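PDB 5GNE: leucine aminopeptidase from Legionella pneumophila, which probably removes amino acids from the N-terminal ends of peptides, acting as a zinc-dependent metalloexopeptidase. Local coordinates for residues Q101-F106 and T299-T304; E292-L297 and T362-A367; A112-T117 and E356-F361; P258-M263 and V370-N375; T175-D180 and R217-S222. All coordinates share one frame; numbering follows the deposited sequence.

Interaction 1 of 5, residues Q101-F106 and T299-T304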
# COMPACT_ATOMS: atom_id res chain seq x y z
N GLN A 101 26.91 2.58 0.50
CA GLN A 101 25.89 2.75 -0.53
C GLN A 101 24.63 3.42 0.01
O GLN A 101 24.08 4.32 -0.62
CB GLN A 101 25.55 1.41 -1.18
CG GLN A 101 26.69 0.79 -2.00
CD GLN A 101 27.65 -0.07 -1.20
OE1 GLN A 101 27.80 0.07 0.02
NE2 GLN A 101 28.31 -0.98 -1.90
N VAL A 102 24.21 3.02 1.21
CA VAL A 102 23.03 3.59 1.83
C VAL A 102 23.22 5.11 2.01
O VAL A 102 22.33 5.90 1.70
CB VAL A 102 22.72 2.88 3.18
CG1 VAL A 102 21.65 3.63 3.97
CG2 VAL A 102 22.31 1.41 2.92
N HIS A 103 24.37 5.52 2.52
CA HIS A 103 24.61 6.95 2.68
C HIS A 103 24.70 7.70 1.36
O HIS A 103 24.18 8.80 1.26
CB HIS A 103 25.84 7.21 3.55
CG HIS A 103 25.59 6.98 5.01
ND1 HIS A 103 25.58 5.73 5.58
CD2 HIS A 103 25.27 7.85 6.00
CE1 HIS A 103 25.30 5.83 6.87
NE2 HIS A 103 25.10 7.11 7.15
N SER A 104 25.29 7.11 0.33
CA SER A 104 25.31 7.74 -0.99
C SER A 104 23.89 8.03 -1.43
O SER A 104 23.62 9.10 -1.96
CB SER A 104 26.02 6.89 -2.04
OG SER A 104 27.38 6.74 -1.71
N LEU A 105 22.99 7.07 -1.22
CA LEU A 105 21.62 7.27 -1.67
C LEU A 105 20.91 8.32 -0.84
O LEU A 105 20.14 9.11 -1.39
CB LEU A 105 20.83 5.96 -1.67
CG LEU A 105 21.41 4.94 -2.66
CD1 LEU A 105 20.34 3.98 -3.07
CD2 LEU A 105 21.93 5.62 -3.93
N PHE A 106 21.13 8.33 0.48
CA PHE A 106 20.55 9.38 1.35
C PHE A 106 20.89 10.78 0.83
O PHE A 106 20.02 11.62 0.68
CB PHE A 106 21.03 9.26 2.80
CG PHE A 106 20.38 8.13 3.57
CD1 PHE A 106 19.64 7.15 2.89
CD2 PHE A 106 20.48 8.06 4.96
CE1 PHE A 106 19.04 6.10 3.57
CE2 PHE A 106 19.87 7.02 5.67
CZ PHE A 106 19.14 6.03 4.98
N THR A 299 16.84 2.23 13.22
CA THR A 299 17.80 2.56 14.24
C THR A 299 19.19 2.83 13.65
O THR A 299 19.80 3.87 13.93
CB THR A 299 17.86 1.45 15.31
OG1 THR A 299 16.63 1.49 16.05
CG2 THR A 299 19.01 1.69 16.27
N ARG A 300 19.67 1.91 12.82
CA ARG A 300 21.02 2.02 12.28
C ARG A 300 21.19 3.18 11.29
O ARG A 300 22.22 3.84 11.30
CB ARG A 300 21.43 0.72 11.61
CG ARG A 300 22.78 0.81 10.94
CD ARG A 300 23.56 -0.47 11.13
NE ARG A 300 24.96 -0.25 10.82
CZ ARG A 300 25.89 -1.19 10.90
NH1 ARG A 300 25.55 -2.42 11.28
NH2 ARG A 300 27.16 -0.90 10.60
N TYR A 301 20.20 3.42 10.44
CA TYR A 301 20.40 4.39 9.36
C TYR A 301 19.55 5.66 9.48
O TYR A 301 20.07 6.76 9.34
CB TYR A 301 20.12 3.76 7.99
CG TYR A 301 21.12 2.70 7.57
CD1 TYR A 301 22.48 2.99 7.55
CD2 TYR A 301 20.71 1.44 7.15
CE1 TYR A 301 23.41 2.04 7.15
CE2 TYR A 301 21.64 0.49 6.74
CZ TYR A 301 22.98 0.81 6.74
OH TYR A 301 23.92 -0.12 6.35
N VAL A 302 18.26 5.50 9.75
CA VAL A 302 17.38 6.66 9.80
C VAL A 302 17.57 7.36 11.15
O VAL A 302 17.20 8.53 11.31
CB VAL A 302 15.91 6.28 9.57
CG1 VAL A 302 15.06 7.53 9.35
CG2 VAL A 302 15.79 5.40 8.35
N LYS A 303 18.16 6.63 12.10
CA LYS A 303 18.38 7.09 13.47
C LYS A 303 17.11 7.70 14.05
O LYS A 303 17.08 8.85 14.47
CB LYS A 303 19.54 8.09 13.49
CG LYS A 303 20.84 7.49 12.88
CD LYS A 303 21.82 6.95 13.91
CE LYS A 303 23.26 6.93 13.36
NZ LYS A 303 24.15 5.93 14.03
N THR A 304 16.06 6.90 14.05
CA THR A 304 14.75 7.30 14.53
C THR A 304 14.29 6.37 15.65
O THR A 304 14.68 5.21 15.70
CB THR A 304 13.74 7.29 13.33
OG1 THR A 304 13.67 8.59 12.73
CG2 THR A 304 12.36 6.87 13.72
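Tyr-301 meets Val-102, His-103 and Phe-106, and its side chain can be followed outward through them. Its CB touches the far end of the Phe-106 ring, 3.9 Å from Phe-106 CZ. The carbonyl O of the same tyrosine lies at the edge of the Phe-106 ring, 3.7 Å from Phe-106 CE2. Beyond CB, the phenol ring lies flat over Val-102. Val-102 CG1 stands 3.7 Å from the centroid of the Tyr-301 ring and 11° off its normal, a CH-pi contact over the face. This branch reaches the ring because Val-102 CG1 is trans to the backbone N (chi1 169°). CG of Arg-300 covers the opposite face, so the ring is held between two aliphatic groups. At the edge, Tyr-301 CD1 comes within 4.1 Å of His-103 CE1. Further out, Tyr-301 CZ is 3.9 Å from Val-102 CG2, the other methyl of the valine. The tip, OH, is hydrogen-bonded to OE2 of Glu-371, which gives the buried hydroxyl a polar partner. His-103 ND1 turns back to the carbonyl O of Glu-99 in its own helix. Val-102 also touches Val-370 and Glu-371. Helix 99-106 thus packs against both helix 288-302 and helix 355-373, forming part of the helical layering of an alpha/beta fold of the M28 peptidase family.

Interaction 2 of 5, residues E292-L297 and T362-A367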
# COMPACT_ATOMS: atom_id res chain seq x y z
N GLU A 292 11.47 -6.93 11.95
CA GLU A 292 12.63 -6.68 12.80
C GLU A 292 13.72 -6.02 11.95
O GLU A 292 14.41 -5.11 12.42
CB GLU A 292 13.17 -7.96 13.47
CG GLU A 292 12.12 -8.90 14.03
CD GLU A 292 12.67 -10.28 14.46
OE1 GLU A 292 13.84 -10.59 14.15
OE2 GLU A 292 11.92 -11.06 15.10
N PHE A 293 13.85 -6.47 10.71
CA PHE A 293 14.80 -5.89 9.75
C PHE A 293 14.54 -4.39 9.56
O PHE A 293 15.47 -3.58 9.64
CB PHE A 293 14.69 -6.64 8.42
CG PHE A 293 15.52 -6.05 7.29
CD1 PHE A 293 16.90 -6.05 7.34
CD2 PHE A 293 14.90 -5.56 6.16
CE1 PHE A 293 17.65 -5.55 6.29
CE2 PHE A 293 15.65 -5.06 5.09
CZ PHE A 293 17.02 -5.05 5.16
N THR A 294 13.28 -4.03 9.32
CA THR A 294 12.92 -2.62 9.15
C THR A 294 13.27 -1.80 10.40
O THR A 294 13.82 -0.70 10.30
CB THR A 294 11.41 -2.48 8.81
OG1 THR A 294 11.09 -3.32 7.69
CG2 THR A 294 11.06 -1.03 8.46
N ALA A 295 12.97 -2.35 11.57
CA ALA A 295 13.35 -1.74 12.84
C ALA A 295 14.86 -1.45 12.91
O ALA A 295 15.26 -0.37 13.31
CB ALA A 295 12.91 -2.61 14.02
N GLU A 296 15.70 -2.40 12.51
CA GLU A 296 17.13 -2.13 12.61
C GLU A 296 17.62 -1.15 11.55
O GLU A 296 18.61 -0.47 11.76
CB GLU A 296 17.94 -3.41 12.43
CG GLU A 296 17.34 -4.66 12.99
CD GLU A 296 18.15 -5.88 12.63
OE1 GLU A 296 18.28 -6.22 11.43
OE2 GLU A 296 18.67 -6.52 13.57
N LEU A 297 16.90 -1.04 10.44
CA LEU A 297 17.25 -0.04 9.43
C LEU A 297 16.95 1.33 10.01
O LEU A 297 17.76 2.27 9.89
CB LEU A 297 16.50 -0.28 8.12
CG LEU A 297 16.73 -1.57 7.29
CD1 LEU A 297 15.71 -1.63 6.16
CD2 LEU A 297 18.13 -1.72 6.71
N THR A 362 11.43 8.04 3.18
CA THR A 362 12.28 7.84 2.00
C THR A 362 13.62 7.23 2.36
O THR A 362 14.07 6.29 1.69
CB THR A 362 12.51 9.17 1.23
OG1 THR A 362 11.25 9.78 1.00
CG2 THR A 362 13.17 8.92 -0.10
N LYS A 363 14.24 7.71 3.44
CA LYS A 363 15.47 7.10 3.91
C LYS A 363 15.25 5.62 4.19
O LYS A 363 16.00 4.77 3.69
CB LYS A 363 15.99 7.80 5.16
CG LYS A 363 16.62 9.15 4.88
CD LYS A 363 17.10 9.86 6.14
CE LYS A 363 17.91 11.10 5.74
NZ LYS A 363 18.16 12.03 6.85
N LEU A 364 14.21 5.32 4.97
CA LEU A 364 13.92 3.94 5.32
C LEU A 364 13.77 3.07 4.10
O LEU A 364 14.42 2.05 3.99
CB LEU A 364 12.66 3.87 6.17
CG LEU A 364 12.24 2.43 6.49
CD1 LEU A 364 13.34 1.71 7.26
CD2 LEU A 364 10.95 2.44 7.30
N GLY A 365 12.92 3.50 3.17
CA GLY A 365 12.75 2.83 1.89
C GLY A 365 14.04 2.55 1.14
O GLY A 365 14.24 1.44 0.60
N LEU A 366 14.94 3.53 1.10
CA LEU A 366 16.18 3.36 0.34
C LEU A 366 17.14 2.40 1.03
O LEU A 366 17.79 1.60 0.37
CB LEU A 366 16.82 4.72 0.10
CG LEU A 366 16.09 5.56 -0.96
CD1 LEU A 366 16.59 7.00 -1.06
CD2 LEU A 366 16.18 4.90 -2.31
N ALA A 367 17.26 2.47 2.36
CA ALA A 367 18.05 1.47 3.11
C ALA A 367 17.49 0.05 2.87
O ALA A 367 18.23 -0.93 2.65
CB ALA A 367 18.06 1.81 4.57
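Thr-294 and Leu-297 of helix 288-302 face Leu-364 and Ala-367 of helix 355-373. This is apolar helix-helix packing within the alpha/beta fold of the M28 peptidases. The axes of the two short segments approach to 10.0 Å, and their N-to-C directions differ by 119°. The two segments cross steeply, and four side chains carry the contact between them. The side chains of Thr-294 and Leu-364 meet at about a right angle. The threonine methyl lies beside the fork of the leucine: Thr-294 CG2 is 3.7 Å from Leu-364 CD2 and 3.8 Å from Leu-364 CD1. Leu-364 extends its CG trans to the backbone N (chi1 176°), which carries the fork across to the other helix. Its CD1 has a second neighbour, Leu-297 CB, at 3.8 Å. Leu-297 starts toward the other helix, and its CD2 ends 4.1 Å from Ala-367 CB, one turn after Leu-364. The small alanine lets the backbones come close, with CA atoms of Leu-297 and Ala-367 only 6.5 Å apart. The polar side of Thr-294 is satisfied elsewhere: its OG1 is hydrogen-bonded to the carbonyl O of Leu-290 and to OG1 of Thr-329, on strand 328-332. Tyr-301 also touches Ala-367. Within helix 288-302, Leu-297 CD1 sits 3.6 Å above the plane of the Phe-293 ring, offset toward its rim.

Interaction 3 of 5, residues A112-T117 and E356-F361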
# COMPACT_ATOMS: atom_id res chain seq x y z
N ALA A 112 12.45 18.67 -1.97
CA ALA A 112 11.59 19.51 -2.79
C ALA A 112 10.81 18.66 -3.80
O ALA A 112 9.64 18.93 -4.09
CB ALA A 112 12.40 20.58 -3.51
N LYS A 113 11.46 17.63 -4.32
CA LYS A 113 10.84 16.80 -5.34
C LYS A 113 9.71 16.00 -4.70
O LYS A 113 8.63 15.84 -5.30
CB LYS A 113 11.88 15.87 -5.95
CG LYS A 113 12.88 16.50 -6.93
CD LYS A 113 12.51 16.38 -8.39
CE LYS A 113 13.65 16.90 -9.26
NZ LYS A 113 13.48 16.51 -10.68
N ILE A 114 9.94 15.53 -3.47
CA ILE A 114 8.89 14.92 -2.66
C ILE A 114 7.69 15.84 -2.52
O ILE A 114 6.56 15.45 -2.84
CB ILE A 114 9.37 14.55 -1.23
CG1 ILE A 114 10.48 13.50 -1.25
CG2 ILE A 114 8.23 13.99 -0.40
CD1 ILE A 114 10.89 13.05 0.16
N TRP A 115 7.93 17.05 -2.04
CA TRP A 115 6.87 18.00 -1.77
C TRP A 115 6.08 18.31 -3.04
O TRP A 115 4.85 18.36 -3.00
CB TRP A 115 7.44 19.29 -1.15
CG TRP A 115 6.40 20.20 -0.58
CD1 TRP A 115 5.91 21.36 -1.13
CD2 TRP A 115 5.64 19.98 0.62
NE1 TRP A 115 4.94 21.90 -0.32
CE2 TRP A 115 4.75 21.07 0.76
CE3 TRP A 115 5.65 18.98 1.60
CZ2 TRP A 115 3.88 21.18 1.84
CZ3 TRP A 115 4.78 19.10 2.67
CH2 TRP A 115 3.91 20.19 2.79
N GLN A 116 6.79 18.45 -4.16
CA GLN A 116 6.12 18.75 -5.42
C GLN A 116 5.08 17.68 -5.78
O GLN A 116 3.97 18.01 -6.23
CB GLN A 116 7.13 18.89 -6.54
CG GLN A 116 6.49 19.48 -7.78
CD GLN A 116 7.51 19.88 -8.82
OE1 GLN A 116 8.72 19.83 -8.58
NE2 GLN A 116 7.02 20.32 -9.98
N THR A 117 5.44 16.42 -5.56
CA THR A 117 4.54 15.30 -5.85
C THR A 117 3.26 15.43 -5.04
O THR A 117 2.16 15.32 -5.58
CB THR A 117 5.18 13.92 -5.55
OG1 THR A 117 6.30 13.71 -6.40
CG2 THR A 117 4.18 12.81 -5.80
N GLU A 356 9.80 16.57 6.94
CA GLU A 356 10.90 15.85 7.59
C GLU A 356 10.53 14.35 7.74
O GLU A 356 11.35 13.46 7.50
CB GLU A 356 11.20 16.43 8.98
CG GLU A 356 12.45 15.85 9.66
CD GLU A 356 12.91 16.64 10.88
OE1 GLU A 356 14.10 17.00 10.96
OE2 GLU A 356 12.08 16.88 11.78
N HIS A 357 9.26 14.11 8.06
CA HIS A 357 8.73 12.77 8.28
C HIS A 357 8.75 11.89 7.02
O HIS A 357 9.19 10.75 7.05
CB HIS A 357 7.30 12.92 8.84
CG HIS A 357 6.86 11.82 9.74
ND1 HIS A 357 7.68 11.27 10.70
CD2 HIS A 357 5.64 11.25 9.92
CE1 HIS A 357 7.01 10.35 11.38
NE2 HIS A 357 5.77 10.33 10.93
N MET A 358 8.34 12.47 5.91
CA MET A 358 8.42 11.83 4.61
C MET A 358 9.84 11.56 4.18
O MET A 358 10.15 10.46 3.69
CB MET A 358 7.72 12.69 3.59
CG MET A 358 6.25 12.84 3.91
SD MET A 358 5.40 13.63 2.57
CE MET A 358 3.82 13.76 3.28
N VAL A 359 10.72 12.54 4.40
CA VAL A 359 12.12 12.34 4.09
C VAL A 359 12.62 11.11 4.86
O VAL A 359 13.33 10.29 4.30
CB VAL A 359 13.00 13.57 4.46
CG1 VAL A 359 14.48 13.18 4.49
CG2 VAL A 359 12.79 14.71 3.47
N ASN A 360 12.23 10.96 6.12
CA ASN A 360 12.66 9.79 6.89
C ASN A 360 12.12 8.47 6.32
O ASN A 360 12.85 7.49 6.24
CB ASN A 360 12.30 9.94 8.37
CG ASN A 360 13.25 10.89 9.13
OD1 ASN A 360 14.38 11.16 8.70
ND2 ASN A 360 12.79 11.38 10.29
N PHE A 361 10.84 8.44 5.91
CA PHE A 361 10.31 7.26 5.21
C PHE A 361 11.04 6.99 3.89
O PHE A 361 11.30 5.83 3.54
CB PHE A 361 8.82 7.41 4.92
CG PHE A 361 7.94 7.14 6.11
CD1 PHE A 361 7.58 8.17 6.97
CD2 PHE A 361 7.48 5.86 6.37
CE1 PHE A 361 6.78 7.93 8.08
CE2 PHE A 361 6.66 5.62 7.47
CZ PHE A 361 6.31 6.66 8.33
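Ile-114 meets Met-358 and Val-359, and it is the residue of 112-117 that carries the contact. Its two branches go to different partners. Ile-114 CG2, trans to the backbone N, is 4.1 Å from Met-358 SD, and the two side chains approach at a slant. The methionine runs extended beyond CG, which brings its sulfur to the isoleucine. The other branch ends in Ile-114 CD1, 4.2 Å from Val-359 CG2, and crosses the valine at about a right angle. These are plain van der Waals contacts at relaxed distances. They join helix 111-123 to helix 355-373 in the alpha/beta fold of this M28-family enzyme. Ile-114 also touches Ser-210 of helix 202-221, so three helices meet here. The Met-358 side chain lies about 10 Å from that of Asp-204, a zinc ligand on helix 202-221, and about 12 Å from a bound zinc ion. Next in sequence, Trp-115 packs on Leu-355, at the start of helix 355-373. One turn after Lys-113, Thr-117 OG1 makes a weak hydrogen bond of 3.3 Å to Lys-113 O.

Interaction 4 of 5, residues P258-M263 and V370-N375. With SO4 (sulfate ion), chain E.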
# COMPACT_ATOMS: atom_id res chain seq x y z
N PRO A 258 8.73 -14.12 -8.71
CA PRO A 258 9.09 -14.40 -7.30
C PRO A 258 9.42 -13.13 -6.54
O PRO A 258 10.15 -12.28 -7.04
CB PRO A 258 10.33 -15.31 -7.42
CG PRO A 258 10.90 -14.98 -8.80
CD PRO A 258 9.75 -14.57 -9.67
N VAL A 259 8.95 -13.05 -5.30
CA VAL A 259 9.05 -11.85 -4.49
C VAL A 259 9.49 -12.13 -3.05
O VAL A 259 8.80 -12.81 -2.29
CB VAL A 259 7.71 -11.10 -4.43
CG1 VAL A 259 7.75 -10.03 -3.34
CG2 VAL A 259 7.38 -10.51 -5.78
N LYS A 260 10.63 -11.55 -2.69
CA LYS A 260 11.28 -11.80 -1.40
C LYS A 260 10.77 -10.89 -0.29
O LYS A 260 10.90 -11.21 0.88
CB LYS A 260 12.79 -11.57 -1.61
CG LYS A 260 13.71 -11.82 -0.41
CD LYS A 260 15.12 -11.30 -0.72
CE LYS A 260 16.16 -11.97 0.15
NZ LYS A 260 16.58 -13.29 -0.37
N ALA A 261 10.22 -9.73 -0.65
CA ALA A 261 9.91 -8.70 0.34
C ALA A 261 9.03 -7.60 -0.21
O ALA A 261 9.23 -7.14 -1.33
CB ALA A 261 11.18 -8.06 0.88
N VAL A 262 8.10 -7.18 0.62
CA VAL A 262 7.13 -6.16 0.27
C VAL A 262 7.04 -5.10 1.38
O VAL A 262 6.87 -5.41 2.57
CB VAL A 262 5.73 -6.80 0.02
CG1 VAL A 262 4.71 -5.71 -0.38
CG2 VAL A 262 5.81 -7.87 -1.07
N MET A 263 7.17 -3.84 0.97
CA MET A 263 6.95 -2.67 1.82
C MET A 263 5.70 -1.93 1.42
O MET A 263 5.49 -1.64 0.25
CB MET A 263 8.11 -1.70 1.73
CG MET A 263 7.94 -0.40 2.61
SD MET A 263 9.39 0.59 2.62
CE MET A 263 10.23 -0.19 3.90
N VAL A 370 18.51 -0.95 -0.60
CA VAL A 370 19.93 -1.26 -0.75
C VAL A 370 20.28 -2.55 -0.03
O VAL A 370 20.94 -3.43 -0.59
CB VAL A 370 20.83 -0.11 -0.21
CG1 VAL A 370 22.28 -0.55 -0.13
CG2 VAL A 370 20.72 1.10 -1.11
N GLU A 371 19.89 -2.68 1.23
CA GLU A 371 20.35 -3.84 1.96
C GLU A 371 19.71 -5.15 1.47
O GLU A 371 20.36 -6.20 1.53
CB GLU A 371 20.15 -3.63 3.45
CG GLU A 371 20.94 -2.42 3.96
CD GLU A 371 22.44 -2.67 4.03
OE1 GLU A 371 22.89 -3.77 3.67
OE2 GLU A 371 23.18 -1.77 4.48
N LEU A 372 18.48 -5.09 0.97
CA LEU A 372 17.91 -6.27 0.30
C LEU A 372 18.42 -6.40 -1.15
O LEU A 372 18.70 -7.51 -1.62
CB LEU A 372 16.39 -6.20 0.33
CG LEU A 372 15.72 -6.48 1.68
CD1 LEU A 372 14.24 -6.27 1.59
CD2 LEU A 372 16.00 -7.91 2.07
N GLY A 373 18.53 -5.26 -1.83
CA GLY A 373 18.89 -5.20 -3.24
C GLY A 373 20.29 -5.69 -3.57
O GLY A 373 20.55 -6.15 -4.67
N LEU A 374 21.18 -5.57 -2.60
CA LEU A 374 22.54 -6.04 -2.73
C LEU A 374 22.93 -7.14 -1.68
O LEU A 374 24.08 -7.54 -1.60
CB LEU A 374 23.47 -4.83 -2.60
CG LEU A 374 23.27 -3.49 -3.30
CD1 LEU A 374 24.23 -2.44 -2.73
CD2 LEU A 374 23.55 -3.68 -4.79
N ASN A 375 21.95 -7.66 -0.94
CA ASN A 375 22.13 -8.76 0.04
C ASN A 375 23.31 -8.63 1.03
O ASN A 375 23.21 -7.93 2.04
CB ASN A 375 22.27 -10.09 -0.68
CG ASN A 375 21.19 -10.31 -1.69
OD1 ASN A 375 20.95 -9.47 -2.57
ND2 ASN A 375 20.54 -11.45 -1.60
S SO4 E . 17.43 -15.15 -4.40
O1 SO4 E . 18.75 -14.86 -4.96
O2 SO4 E . 17.36 -14.75 -2.99
O3 SO4 E . 16.40 -14.45 -5.17
O4 SO4 E . 17.18 -16.59 -4.52
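This is a helix-on-sheet contact, mostly apolar, between the last turn of helix 355-373 and strand 259-264 of the mixed sheet. Ala-261 and Leu-372 form its centre. Ala-261 CB is 3.6 Å from Leu-372 CD1, and the CA atoms of the two residues are 8.4 Å apart. The alanine presents just one methyl, so the leucine can settle close to the strand. Around it, Leu-372 also touches Ile-186 of the neighbouring strand, Phe-293 of helix 288-302 and Tyr-94. The strand itself lies between 185-191 and 328-332, parallel to both, with backbone bonds from Ala-261 to Val-187 and from Val-262 to Thr-329. The chain turns a corner at Lys-260, whose side chain passes along the margin of the contact. Its CD is 4.5 Å from the other leucine methyl, Leu-372 CD2. The lysine is extended as far as CE and then bends (chi4 82°), which turns NZ toward a bound sulfate. Lys-260 NZ gives a weak hydrogen bond of 3.1 Å to sulfate O2. The anion is also hydrogen-bonded to Glu-184 N and Arg-228 NH2, and Arg-228 NE makes a weak hydrogen bond to Leu-372 O at the helix end. The sulfate probably came from the crystallisation liquor. The chemistry thus divides in two: hydrocarbon packing joins helix to sheet, while at the margin lysine and arginine gather round an anion whose charge would probably offset theirs.

Interaction 5 of 5, residues T175-D180 and R217-S222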
# COMPACT_ATOMS: atom_id res chain seq x y z
N THR A 175 5.41 -0.75 -11.83
CA THR A 175 6.66 -0.39 -12.50
C THR A 175 7.79 -1.20 -11.88
O THR A 175 7.65 -1.68 -10.75
CB THR A 175 7.00 1.07 -12.37
OG1 THR A 175 7.47 1.32 -11.03
CG2 THR A 175 5.78 1.93 -12.68
N VAL A 176 8.86 -1.40 -12.64
CA VAL A 176 9.99 -2.17 -12.16
C VAL A 176 11.29 -1.64 -12.70
O VAL A 176 11.39 -1.33 -13.89
CB VAL A 176 9.88 -3.69 -12.52
CG1 VAL A 176 9.70 -3.90 -14.01
CG2 VAL A 176 11.12 -4.45 -12.04
N ILE A 177 12.28 -1.53 -11.84
CA ILE A 177 13.62 -1.20 -12.29
C ILE A 177 14.51 -2.44 -12.18
O ILE A 177 14.61 -3.09 -11.12
CB ILE A 177 14.21 -0.05 -11.48
CG1 ILE A 177 13.28 1.16 -11.49
CG2 ILE A 177 15.55 0.37 -12.06
CD1 ILE A 177 13.75 2.25 -10.60
N GLY A 178 15.15 -2.78 -13.30
CA GLY A 178 15.98 -3.95 -13.38
C GLY A 178 15.16 -5.19 -13.71
O GLY A 178 15.24 -6.18 -13.00
N LYS A 179 14.39 -5.11 -14.80
CA LYS A 179 13.51 -6.21 -15.24
C LYS A 179 14.29 -7.50 -15.50
O LYS A 179 13.74 -8.59 -15.44
CB LYS A 179 12.70 -5.82 -16.48
CG LYS A 179 13.52 -5.58 -17.73
CD LYS A 179 12.62 -5.45 -18.94
CE LYS A 179 13.38 -5.65 -20.24
NZ LYS A 179 12.47 -5.48 -21.39
N ASP A 180 15.55 -7.36 -15.89
CA ASP A 180 16.36 -8.53 -16.27
C ASP A 180 17.22 -9.04 -15.13
O ASP A 180 17.98 -9.98 -15.32
CB ASP A 180 17.24 -8.22 -17.49
CG ASP A 180 16.45 -7.81 -18.71
OD1 ASP A 180 15.48 -8.51 -19.06
OD2 ASP A 180 16.84 -6.81 -19.35
N ARG A 217 13.28 7.64 -8.04
CA ARG A 217 14.12 8.61 -8.71
C ARG A 217 15.55 8.58 -8.20
O ARG A 217 16.50 8.65 -8.97
CB ARG A 217 13.55 10.00 -8.50
CG ARG A 217 14.33 11.11 -9.22
CD ARG A 217 13.92 12.50 -8.70
NE ARG A 217 14.55 12.75 -7.41
CZ ARG A 217 15.85 12.96 -7.24
NH1 ARG A 217 16.66 12.99 -8.29
NH2 ARG A 217 16.35 13.17 -6.03
N VAL A 218 15.71 8.46 -6.88
CA VAL A 218 17.03 8.23 -6.32
C VAL A 218 17.72 7.00 -6.91
O VAL A 218 18.87 7.07 -7.35
CB VAL A 218 16.96 8.12 -4.79
CG1 VAL A 218 18.29 7.65 -4.23
CG2 VAL A 218 16.58 9.47 -4.21
N VAL A 219 17.00 5.88 -6.97
CA VAL A 219 17.52 4.67 -7.59
C VAL A 219 17.96 4.89 -9.06
O VAL A 219 19.01 4.41 -9.46
CB VAL A 219 16.48 3.52 -7.53
CG1 VAL A 219 16.87 2.40 -8.47
CG2 VAL A 219 16.32 3.00 -6.10
N PHE A 220 17.19 5.65 -9.84
CA PHE A 220 17.58 5.92 -11.23
C PHE A 220 18.87 6.73 -11.29
O PHE A 220 19.70 6.53 -12.19
CB PHE A 220 16.48 6.68 -12.00
CG PHE A 220 15.36 5.81 -12.52
CD1 PHE A 220 15.62 4.80 -13.40
CD2 PHE A 220 14.05 6.07 -12.18
CE1 PHE A 220 14.59 4.01 -13.90
CE2 PHE A 220 13.01 5.28 -12.68
CZ PHE A 220 13.28 4.26 -13.54
N SER A 221 19.03 7.66 -10.36
CA SER A 221 20.21 8.52 -10.34
C SER A 221 21.40 7.89 -9.60
O SER A 221 22.49 8.44 -9.58
CB SER A 221 19.87 9.88 -9.74
OG SER A 221 19.39 9.71 -8.42
N SER A 222 21.17 6.75 -8.95
CA SER A 222 22.25 5.98 -8.31
C SER A 222 23.42 5.60 -9.24
O SER A 222 23.26 5.48 -10.45
CB SER A 222 21.66 4.70 -7.69
OG SER A 222 22.65 3.72 -7.35
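Strand 170-177 ends where it passes the last turn of helix 202-221, and the CA atoms of Ile-177 and Phe-220 come within 8.2 Å of each other. Ile-177 points toward the helix. Its CD1 lies over one face of the Phe-220 ring, 3.8 Å from the ring centroid and 17° off the normal. This is a CH-pi contact, displaced toward the rim: Ile-177 CD1 is closest to Phe-220 CZ, at 3.6 Å. Chi2 of 174° extends the long branch of the isoleucine and carries CD1 out over the ring, while Ile-177 CG1 stays above the rim, 3.7 Å from Phe-220 CZ. The same CD1 also reaches the helix surface, 3.8 Å from Val-219 CG1. One methyl thus touches both a ring face and a valine branch. In the alpha/beta fold of M28 peptidases this is helix-to-sheet packing. Strand 170-177 pairs antiparallel with 157-164 and 230-235, and helix 202-221 carries the zinc ligand Asp-204 near its start, far from this end. Helix 132-151 adds to the same core. Its Phe-145 touches Ile-177 and meets the Phe-220 ring with the planes at about 55°, and its Ala-149 touches Phe-220. Directly after Ile-177, the chain leaves the strand at Gly-178.

Overall arrangement
Helix 355-373 connects most of these contacts. Interactions 3, 2 and 4 use it in turn from its start to its end, with 3 and 4 centred about 22 Å apart. Interactions 1 and 2 share helix 288-302, and their centres are about 8 Å apart. Interactions 4 and 5 reach the same mixed sheet through strands 259-264 and 170-177. Along the chain, interaction 5 is nested within the loops closed by 1 and by 3, and interaction 2 within that closed by 4. Interaction 1 joins helix 99-106 to helix 288-302, and interaction 3 joins helix 111-123 to the C-terminal helix. Together the contacts pack several helices into one alpha/beta body, with interaction 3 nearest the zinc site.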